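Programmed cell death 6-interacting protein (Homo sapiens, PDB 5WA1) sorts cargo into multivesicular bodies and acts in membrane repair, cytokinesis and apoptosis, binding CHMP4 proteins through its Bro1 domain. Local coordinates at residues E66-K69 / L70-A74; L90-Y93 / D94-S98; E278-Q281 / S282-A285; S322-I325 / N326-L329. One frame throughout, in Å; residues are numbered along the deposited sequence.

Interaction 1 (E66-K69 / L70-A74); sequences ELSK and LRRAA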
loop_
_atom_site.group_PDB
_atom_site.type_symbol
_atom_site.label_atom_id
_atom_site.label_comp_id
_atom_site.label_asym_id
_atom_site.label_seq_id
_atom_site.Cartn_x
_atom_site.Cartn_y
_atom_site.Cartn_z
ATOM N N GLU A 66 -20.588 1.213 23.972
ATOM C CA GLU A 66 -20.148 0.306 22.917
ATOM C C GLU A 66 -19.075 0.938 22.039
ATOM O O GLU A 66 -18.249 0.221 21.466
ATOM C CB GLU A 66 -21.336 -0.137 22.062
ATOM C CG GLU A 66 -22.213 -1.192 22.721
ATOM C CD GLU A 66 -21.442 -2.455 23.068
ATOM O OE1 GLU A 66 -21.319 -2.767 24.272
ATOM O OE2 GLU A 66 -20.953 -3.130 22.136
ATOM N N LEU A 67 -19.073 2.268 21.917
ATOM C CA LEU A 67 -18.058 2.917 21.096
ATOM C C LEU A 67 -16.700 2.900 21.785
ATOM O O LEU A 67 -15.670 2.671 21.138
ATOM C CB LEU A 67 -18.469 4.350 20.767
ATOM C CG LEU A 67 -17.383 5.061 19.950
ATOM C CD1 LEU A 67 -17.130 4.333 18.630
ATOM C CD2 LEU A 67 -17.717 6.519 19.714
ATOM N N SER A 68 -16.679 3.149 23.095
ATOM C CA SER A 68 -15.429 3.060 23.842
ATOM C C SER A 68 -14.876 1.641 23.794
ATOM O O SER A 68 -13.663 1.441 23.641
ATOM C CB SER A 68 -15.649 3.506 25.294
ATOM O OG SER A 68 -14.405 3.813 25.915
ATOM N N LYS A 69 -15.757 0.644 23.924
ATOM C CA LYS A 69 -15.343 -0.745 23.776
ATOM C C LYS A 69 -14.776 -0.998 22.388
ATOM O O LYS A 69 -13.749 -1.672 22.241
ATOM C CB LYS A 69 -16.532 -1.665 24.052
ATOM C CG LYS A 69 -16.315 -3.131 23.714
ATOM C CD LYS A 69 -17.568 -3.934 24.064
ATOM C CE LYS A 69 -17.467 -5.385 23.617
ATOM N NZ LYS A 69 -18.694 -6.152 23.983
ATOM N N LEU A 70 -15.421 -0.439 21.359
ATOM C CA LEU A 70 -14.953 -0.627 19.991
ATOM C C LEU A 70 -13.572 -0.022 19.790
ATOM O O LEU A 70 -12.741 -0.593 19.075
ATOM C CB LEU A 70 -15.952 -0.028 18.999
ATOM C CG LEU A 70 -15.524 -0.002 17.522
ATOM C CD1 LEU A 70 -15.191 -1.407 17.036
ATOM C CD2 LEU A 70 -16.602 0.629 16.649
ATOM N N ARG A 71 -13.303 1.130 20.414
ATOM C CA ARG A 71 -11.978 1.730 20.288
ATOM C C ARG A 71 -10.912 0.816 20.874
ATOM O O ARG A 71 -9.856 0.609 20.270
ATOM C CB ARG A 71 -11.934 3.104 20.969
ATOM C CG ARG A 71 -10.593 3.796 20.750
ATOM C CD ARG A 71 -10.457 5.141 21.452
ATOM N NE ARG A 71 -9.375 5.909 20.839
ATOM C CZ ARG A 71 -8.104 5.862 21.224
ATOM N NH1 ARG A 71 -7.191 6.594 20.595
ATOM N NH2 ARG A 71 -7.741 5.101 22.250
ATOM N N ARG A 72 -11.169 0.268 22.068
ATOM C CA ARG A 72 -10.206 -0.640 22.682
ATOM C C ARG A 72 -9.929 -1.842 21.782
ATOM O O ARG A 72 -8.777 -2.278 21.654
ATOM C CB ARG A 72 -10.709 -1.094 24.053
ATOM C CG ARG A 72 -10.838 0.034 25.078
ATOM C CD ARG A 72 -11.050 -0.507 26.490
ATOM N NE ARG A 72 -12.352 -1.151 26.658
ATOM C CZ ARG A 72 -13.456 -0.519 27.044
ATOM N NH1 ARG A 72 -13.423 0.782 27.307
ATOM N NH2 ARG A 72 -14.597 -1.187 27.168
ATOM N N ALA A 73 -10.966 -2.375 21.132
ATOM C CA ALA A 73 -10.763 -3.515 20.239
ATOM C C ALA A 73 -10.040 -3.121 18.951
ATOM O O ALA A 73 -9.303 -3.936 18.385
ATOM C CB ALA A 73 -12.105 -4.168 19.917
ATOM N N ALA A 74 -10.233 -1.893 18.466
ATOM C CA ALA A 74 -9.638 -1.487 17.194
ATOM C C ALA A 74 -8.190 -1.032 17.330
ATOM O O ALA A 74 -7.382 -1.275 16.426
ATOM C CB ALA A 74 -10.454 -0.362 16.548
#
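Glu66, Leu67, Ser68 and Lys69 each offer a backbone carbonyl to the N-H four residues on, joining both segments in one regular stretch of helix 56-75. Leu70 N lies 2.9 Å from Glu66 O, while the bond from Arg72 N to Ser68 O is longer, at 3.2 Å.

Among the side chains, Arg72 folds back over the preceding turn. With CG beside its own backbone N (chi1 -64°) and the chain bent again at chi3 (-68°), it lays one face of its guanidinium over Ser68 O and Lys69 CA, both offset toward the rim. NH2 of Arg72 comes 3.5 Å from Lys69 CA, and its NH1 stands 3.5 Å from Ser68 OG, a hydroxyl whose weak hydrogen bond is with Leu38 N. Lys69, by contrast, keeps an extended chain, which suits its exposed site.

The apolar part is a looser i to i+3 pairing, Leu67 CD1 standing 4.2 Å from Leu70 CD2.

These two leucines belong on the side facing helix 83-97, where Leu67 meets Gln95 and Leu70 meets Tyr92. Arg71 leads away from its own turn to a salt bridge with Glu140 and hydrogen bonds to Thr33 and Ser34, its side chain packing on Phe114 and Trp116 of strand 114-117.

Interaction 2 (L90-Y93 / D94-S98); sequences LRYY and DQICS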
loop_
_atom_site.group_PDB
_atom_site.type_symbol
_atom_site.label_atom_id
_atom_site.label_comp_id
_atom_site.label_asym_id
_atom_site.label_seq_id
_atom_site.Cartn_x
_atom_site.Cartn_y
_atom_site.Cartn_z
ATOM N N LEU A 90 -11.765 -0.918 10.405
ATOM C CA LEU A 90 -12.616 -0.247 9.428
ATOM C C LEU A 90 -13.920 0.208 10.064
ATOM O O LEU A 90 -14.378 1.335 9.833
ATOM C CB LEU A 90 -12.903 -1.178 8.257
ATOM C CG LEU A 90 -11.678 -1.589 7.445
ATOM C CD1 LEU A 90 -12.090 -2.552 6.348
ATOM C CD2 LEU A 90 -10.990 -0.365 6.879
ATOM N N ARG A 91 -14.533 -0.661 10.870
ATOM C CA ARG A 91 -15.774 -0.297 11.539
ATOM C C ARG A 91 -15.571 0.900 12.459
ATOM O O ARG A 91 -16.407 1.812 12.499
ATOM C CB ARG A 91 -16.320 -1.491 12.321
ATOM C CG ARG A 91 -17.613 -1.176 13.066
ATOM C CD ARG A 91 -17.977 -2.252 14.081
ATOM N NE ARG A 91 -19.023 -1.786 14.990
ATOM C CZ ARG A 91 -19.419 -2.435 16.080
ATOM N NH1 ARG A 91 -18.861 -3.594 16.408
ATOM N NH2 ARG A 91 -20.374 -1.922 16.844
ATOM N N TYR A 92 -14.462 0.922 13.202
ATOM C CA TYR A 92 -14.237 2.037 14.116
ATOM C C TYR A 92 -13.990 3.337 13.354
ATOM O O TYR A 92 -14.414 4.405 13.810
ATOM C CB TYR A 92 -13.079 1.715 15.067
ATOM C CG TYR A 92 -12.722 2.837 16.013
ATOM C CD1 TYR A 92 -13.619 3.259 16.992
ATOM C CD2 TYR A 92 -11.493 3.481 15.927
ATOM C CE1 TYR A 92 -13.301 4.291 17.856
ATOM C CE2 TYR A 92 -11.165 4.521 16.791
ATOM C CZ TYR A 92 -12.074 4.920 17.752
ATOM O OH TYR A 92 -11.764 5.947 18.613
ATOM N N TYR A 93 -13.342 3.270 12.186
ATOM C CA TYR A 93 -13.205 4.467 11.360
ATOM C C TYR A 93 -14.560 4.964 10.874
ATOM O O TYR A 93 -14.833 6.169 10.909
ATOM C CB TYR A 93 -12.283 4.198 10.164
ATOM C CG TYR A 93 -12.091 5.416 9.294
ATOM C CD1 TYR A 93 -11.219 6.426 9.668
ATOM C CD2 TYR A 93 -12.793 5.563 8.101
ATOM C CE1 TYR A 93 -11.039 7.548 8.879
ATOM C CE2 TYR A 93 -12.616 6.681 7.299
ATOM C CZ TYR A 93 -11.740 7.669 7.694
ATOM O OH TYR A 93 -11.563 8.786 6.907
ATOM N N ASP A 94 -15.422 4.053 10.417
ATOM C CA ASP A 94 -16.763 4.451 9.999
ATOM C C ASP A 94 -17.528 5.104 11.143
ATOM O O ASP A 94 -18.231 6.100 10.939
ATOM C CB ASP A 94 -17.543 3.242 9.478
ATOM C CG ASP A 94 -17.080 2.786 8.106
ATOM O OD1 ASP A 94 -16.342 3.543 7.440
ATOM O OD2 ASP A 94 -17.467 1.672 7.693
ATOM N N GLN A 95 -17.399 4.562 12.354
ATOM C CA GLN A 95 -18.188 5.075 13.467
ATOM C C GLN A 95 -17.765 6.492 13.831
ATOM O O GLN A 95 -18.618 7.362 14.041
ATOM C CB GLN A 95 -18.070 4.137 14.667
ATOM C CG GLN A 95 -19.166 4.324 15.708
ATOM C CD GLN A 95 -20.557 4.194 15.120
ATOM O OE1 GLN A 95 -21.097 3.092 15.001
ATOM N NE2 GLN A 95 -21.147 5.326 14.749
ATOM N N ILE A 96 -16.457 6.753 13.870
ATOM C CA ILE A 96 -15.963 8.082 14.225
ATOM C C ILE A 96 -16.378 9.116 13.180
ATOM O O ILE A 96 -16.803 10.228 13.523
ATOM C CB ILE A 96 -14.439 8.047 14.414
ATOM C CG1 ILE A 96 -14.064 7.069 15.532
ATOM C CG2 ILE A 96 -13.906 9.438 14.707
ATOM C CD1 ILE A 96 -14.590 7.449 16.893
ATOM N N CYS A 97 -16.258 8.778 11.894
ATOM C CA CYS A 97 -16.700 9.710 10.863
ATOM C C CYS A 97 -18.184 10.035 11.012
ATOM O O CYS A 97 -18.593 11.190 10.848
ATOM C CB CYS A 97 -16.402 9.142 9.478
ATOM S SG CYS A 97 -14.637 8.917 9.177
ATOM N N SER A 98 -19.000 9.037 11.362
ATOM C CA SER A 98 -20.444 9.215 11.494
ATOM C C SER A 98 -20.847 9.981 12.747
ATOM O O SER A 98 -22.042 10.222 12.945
ATOM C CB SER A 98 -21.139 7.850 11.494
ATOM O OG SER A 98 -21.122 7.261 10.211
#
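Two aromatic contacts of the i to i+4 kind, Tyr92 with Ile96 and Tyr93 with Cys97, follow each other in the last turns of helix 83-97, on different sides of it, in a buried part of the helical Bro1 domain against helices 56-75 and 137-157. The first is a CH-pi contact: Ile96 CG1 stands over one face of the Tyr92 ring, 3.8 Å from its centroid, displaced toward the rim. The branch continues outward, so that Ile96 CD1 comes to 3.5 Å from Tyr92 CE1.

The second is a sulfur-aromatic contact. Cys97 SG lies 3.7 Å from the centroid of the Tyr93 ring, on a line 20° from the ring normal. Both halves of this pair are set by their first torsions: Tyr93 has CG anti to its backbone N (chi1 -179°), while Cys97 turns SG back beside its own N (chi1 -63°), against the face of the ring. The backbone bond between the same residues is regular, Cys97 N meeting Tyr93 O at 3.1 Å.

Polar ends in this buried turn have partners in other parts of the chain. Tyr92 OH bonds to Glu140, the Asp94 carboxylate takes the N-H groups of Ile368 and Ser369, and the Gln95 amide is held by Asp374 and Leu375. Tyr92 thus divides its work, hydroxyl for the hydrogen bond and ring face for the aliphatic branch; dispersion is the likely glue at both rings, aided by the polarisable sulfur at Tyr93.

Interaction 3 (E278-Q281 / S282-A285); sequences EYHQ and SILA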
loop_
_atom_site.group_PDB
_atom_site.type_symbol
_atom_site.label_atom_id
_atom_site.label_comp_id
_atom_site.label_asym_id
_atom_site.label_seq_id
_atom_site.Cartn_x
_atom_site.Cartn_y
_atom_site.Cartn_z
ATOM N N GLU A 278 12.027 -6.165 -20.034
ATOM C CA GLU A 278 12.926 -6.484 -21.154
ATOM C C GLU A 278 12.932 -7.978 -21.447
ATOM O O GLU A 278 13.032 -8.393 -22.609
ATOM C CB GLU A 278 14.339 -6.006 -20.842
ATOM C CG GLU A 278 14.527 -4.496 -20.848
ATOM C CD GLU A 278 14.459 -3.881 -22.248
ATOM O OE1 GLU A 278 14.118 -4.594 -23.225
ATOM O OE2 GLU A 278 14.743 -2.667 -22.373
ATOM N N TYR A 279 12.854 -8.804 -20.403
ATOM C CA TYR A 279 12.869 -10.247 -20.603
ATOM C C TYR A 279 11.637 -10.700 -21.374
ATOM O O TYR A 279 11.746 -11.460 -22.340
ATOM C CB TYR A 279 12.964 -10.971 -19.261
ATOM C CG TYR A 279 12.852 -12.469 -19.386
ATOM C CD1 TYR A 279 13.909 -13.221 -19.887
ATOM C CD2 TYR A 279 11.691 -13.131 -19.015
ATOM C CE1 TYR A 279 13.817 -14.589 -20.011
ATOM C CE2 TYR A 279 11.585 -14.505 -19.138
ATOM C CZ TYR A 279 12.650 -15.225 -19.636
ATOM O OH TYR A 279 12.555 -16.582 -19.755
ATOM N N HIS A 280 10.453 -10.232 -20.971
ATOM C CA HIS A 280 9.246 -10.649 -21.667
ATOM C C HIS A 280 9.133 -9.997 -23.035
ATOM O O HIS A 280 8.606 -10.610 -23.969
ATOM C CB HIS A 280 8.018 -10.369 -20.803
ATOM C CG HIS A 280 7.909 -11.306 -19.642
ATOM N ND1 HIS A 280 7.431 -12.588 -19.774
ATOM C CD2 HIS A 280 8.283 -11.172 -18.346
ATOM C CE1 HIS A 280 7.485 -13.200 -18.604
ATOM N NE2 HIS A 280 8.002 -12.364 -17.722
ATOM N N GLN A 281 9.639 -8.775 -23.189
ATOM C CA GLN A 281 9.680 -8.197 -24.524
ATOM C C GLN A 281 10.635 -8.968 -25.428
ATOM O O GLN A 281 10.382 -9.078 -26.629
ATOM C CB GLN A 281 10.076 -6.722 -24.452
ATOM C CG GLN A 281 9.822 -5.956 -25.750
ATOM C CD GLN A 281 8.346 -5.740 -26.003
ATOM O OE1 GLN A 281 7.524 -5.891 -25.097
ATOM N NE2 GLN A 281 7.996 -5.388 -27.235
ATOM N N SER A 282 11.716 -9.521 -24.869
ATOM C CA SER A 282 12.657 -10.290 -25.672
ATOM C C SER A 282 12.028 -11.585 -26.186
ATOM O O SER A 282 12.339 -12.027 -27.301
ATOM C CB SER A 282 13.931 -10.587 -24.869
ATOM O OG SER A 282 13.744 -11.742 -24.053
ATOM N N ILE A 283 11.161 -12.213 -25.389
ATOM C CA ILE A 283 10.437 -13.399 -25.848
ATOM C C ILE A 283 9.561 -13.055 -27.047
ATOM O O ILE A 283 9.505 -13.805 -28.033
ATOM C CB ILE A 283 9.602 -13.994 -24.693
ATOM C CG1 ILE A 283 10.519 -14.493 -23.577
ATOM C CG2 ILE A 283 8.677 -15.117 -25.208
ATOM C CD1 ILE A 283 9.774 -14.990 -22.356
ATOM N N LEU A 284 8.852 -11.924 -26.975
ATOM C CA LEU A 284 8.077 -11.460 -28.123
ATOM C C LEU A 284 8.975 -11.236 -29.331
ATOM O O LEU A 284 8.637 -11.647 -30.447
ATOM C CB LEU A 284 7.338 -10.168 -27.768
ATOM C CG LEU A 284 6.465 -9.558 -28.868
ATOM C CD1 LEU A 284 5.449 -10.567 -29.397
ATOM C CD2 LEU A 284 5.752 -8.314 -28.339
ATOM N N ALA A 285 10.121 -10.589 -29.128
ATOM C CA ALA A 285 11.052 -10.372 -30.235
ATOM C C ALA A 285 11.463 -11.696 -30.867
ATOM O O ALA A 285 11.478 -11.820 -32.096
ATOM C CB ALA A 285 12.284 -9.606 -29.752
#
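Ile283 folds its side chain back along helix 262-287 toward Tyr279, one turn earlier, in a local i to i+4 contact within the helical Bro1 domain, a member of the TPR clan. Its CB lies 3.6 Å from His280 O. From there CG1, anti to the carbonyl carbon (chi1 -64°), turns back beside the helix and comes to 3.5 Å from Tyr279 O. At the tip CD1 reaches Tyr279 CE2 at 3.7 Å, the two side chains crossing obliquely, and it also lies near ND1 of His280. A branched aliphatic chain suits this place, since it can lie against the backbone and the Tyr279 ring, with His280 a little farther off.

The rings themselves are set against each other: the Tyr279 edge at CD2 stands 3.9 Å above the plane of the His280 ring, over its centre. His280 ND1 is engaged by Asp231, which fixes the imidazole toward helix 231-252. On another side of the helix Gln281 and Leu284 run alongside each other, pointing the same way, with Gln281 NE2 3.8 Å from Leu284 CD2. Glu278 turns to helix 291-311, bridging to Arg297 and bonding to His300.

Ser282 adds a side-chain bond to the regular i to i+4 backbone bonds. Its OG sits between its own N and carbonyl carbon (chi1 84°), a rotamer that lets a buried hydroxyl find an acceptor one turn back. Tyr279 O therefore takes two donors from the same face of its plane, Ile283 N at 3.2 Å and Ser282 OG at a short 2.6 Å.

Interaction 4 (S322-I325 / N326-L329); sequences SDKI and NRAL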
loop_
_atom_site.group_PDB
_atom_site.type_symbol
_atom_site.label_atom_id
_atom_site.label_comp_id
_atom_site.label_asym_id
_atom_site.label_seq_id
_atom_site.Cartn_x
_atom_site.Cartn_y
_atom_site.Cartn_z
ATOM N N SER A 322 18.450 -14.558 -12.811
ATOM C CA SER A 322 19.723 -14.294 -13.475
ATOM C C SER A 322 20.140 -15.461 -14.365
ATOM O O SER A 322 20.595 -15.258 -15.499
ATOM C CB SER A 322 20.797 -14.007 -12.431
ATOM O OG SER A 322 21.980 -13.536 -13.041
ATOM N N ASP A 323 19.989 -16.692 -13.863
ATOM C CA ASP A 323 20.328 -17.882 -14.640
ATOM C C ASP A 323 19.412 -18.042 -15.845
ATOM O O ASP A 323 19.858 -18.462 -16.921
ATOM C CB ASP A 323 20.246 -19.121 -13.752
ATOM C CG ASP A 323 21.250 -19.097 -12.622
ATOM O OD1 ASP A 323 22.243 -18.348 -12.724
ATOM O OD2 ASP A 323 21.045 -19.827 -11.628
ATOM N N LYS A 324 18.123 -17.738 -15.680
ATOM C CA LYS A 324 17.189 -17.823 -16.797
ATOM C C LYS A 324 17.589 -16.863 -17.911
ATOM O O LYS A 324 17.610 -17.233 -19.091
ATOM C CB LYS A 324 15.772 -17.535 -16.305
ATOM C CG LYS A 324 14.698 -17.679 -17.367
ATOM C CD LYS A 324 13.301 -17.634 -16.750
ATOM C CE LYS A 324 13.005 -16.294 -16.099
ATOM N NZ LYS A 324 11.675 -16.283 -15.421
ATOM N N ILE A 325 17.927 -15.628 -17.546
ATOM C CA ILE A 325 18.336 -14.626 -18.530
ATOM C C ILE A 325 19.597 -15.074 -19.248
ATOM O O ILE A 325 19.687 -15.029 -20.481
ATOM C CB ILE A 325 18.543 -13.262 -17.845
ATOM C CG1 ILE A 325 17.225 -12.706 -17.325
ATOM C CG2 ILE A 325 19.227 -12.268 -18.800
ATOM C CD1 ILE A 325 17.421 -11.516 -16.373
ATOM N N ASN A 326 20.595 -15.508 -18.484
ATOM C CA ASN A 326 21.879 -15.815 -19.092
ATOM C C ASN A 326 21.846 -17.124 -19.870
ATOM O O ASN A 326 22.572 -17.265 -20.856
ATOM C CB ASN A 326 22.963 -15.802 -18.016
ATOM C CG ASN A 326 23.267 -14.387 -17.536
ATOM O OD1 ASN A 326 23.900 -13.606 -18.244
ATOM N ND2 ASN A 326 22.787 -14.041 -16.347
ATOM N N ARG A 327 20.991 -18.073 -19.481
ATOM C CA ARG A 327 20.784 -19.240 -20.334
ATOM C C ARG A 327 20.157 -18.836 -21.664
ATOM O O ARG A 327 20.565 -19.329 -22.722
ATOM C CB ARG A 327 19.919 -20.279 -19.621
ATOM C CG ARG A 327 20.711 -21.233 -18.743
ATOM C CD ARG A 327 19.837 -22.344 -18.178
ATOM N NE ARG A 327 19.019 -21.897 -17.052
ATOM C CZ ARG A 327 17.726 -21.594 -17.131
ATOM N NH1 ARG A 327 17.088 -21.688 -18.290
ATOM N NH2 ARG A 327 17.071 -21.200 -16.047
ATOM N N ALA A 328 19.168 -17.937 -21.635
ATOM C CA ALA A 328 18.528 -17.512 -22.875
ATOM C C ALA A 328 19.482 -16.690 -23.730
ATOM O O ALA A 328 19.514 -16.834 -24.957
ATOM C CB ALA A 328 17.261 -16.715 -22.565
ATOM N N LEU A 329 20.273 -15.828 -23.094
ATOM C CA LEU A 329 21.175 -14.949 -23.830
ATOM C C LEU A 329 22.318 -15.737 -24.464
ATOM O O LEU A 329 22.713 -15.462 -25.603
ATOM C CB LEU A 329 21.694 -13.851 -22.891
ATOM C CG LEU A 329 22.733 -12.852 -23.420
ATOM C CD1 LEU A 329 22.213 -12.082 -24.625
ATOM C CD2 LEU A 329 23.190 -11.889 -22.304
#
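Side chains folding back over the preceding turn make this local i to i+4 contact on helix 319-340 of the helical Bro1 domain: Asn326 by a hydrogen bond to a carbonyl, Arg327 by the face of its guanidinium. Asn326 bonds twice to Ser322 O. Its backbone N supplies the ordinary helical bond at 3.0 Å, and its amide ND2 comes to the same Ser322 O at 2.6 Å. The two donors approach from opposite faces of the carbonyl plane, and ND2 stands well above that plane. CG of Asn326 beside its own backbone N (chi1 -72°) swings the short amide back over the preceding turn, which suits asparagine at this exposed site.

Arg327 returns over the helix in a similar sense but with its flat face. Bent at chi3 (-78°), it sets its guanidinium over Asp323 O and Lys324 CA, each offset toward the rim. The carboxylate of Asp323 is not its partner, since Asp323 OD2 and Arg327 NH2 are 6.1 Å apart; Asp323 instead has a long, weak ion pair with Lys319.

Another side of the helix faces helix 291-311: Ile325 packs on Ala302 and Ile305, and Leu329 on Gln299. Ala328 CB lies 3.5 Å from Lys324 O, as CB atoms do along a helix. Beside it, Leu329 N meets Ile325 O at 2.8 Å.

The four contacts form two pairs on opposite sides of the chain's centre. Interactions 1 and 2, on successive helices, have centres about 11 Å apart and touch where Arg71 CD meets Tyr92 OH at 3.2 Å. Glu140 ties them further, its OE2 taking both Arg71 NE and Tyr92 OH. Interactions 3 and 4, with centres about 12 Å apart, meet through Tyr279 OH, 3.3 Å from Lys324 CD, and both pack on helix 291-311. Between the pairs, the centres of interactions 1 and 3 lie about 53 Å apart. Interactions 3 and 4 fall within residues 197-379, the region that interacts with CHMP4 proteins; interactions 1 and 2 do not.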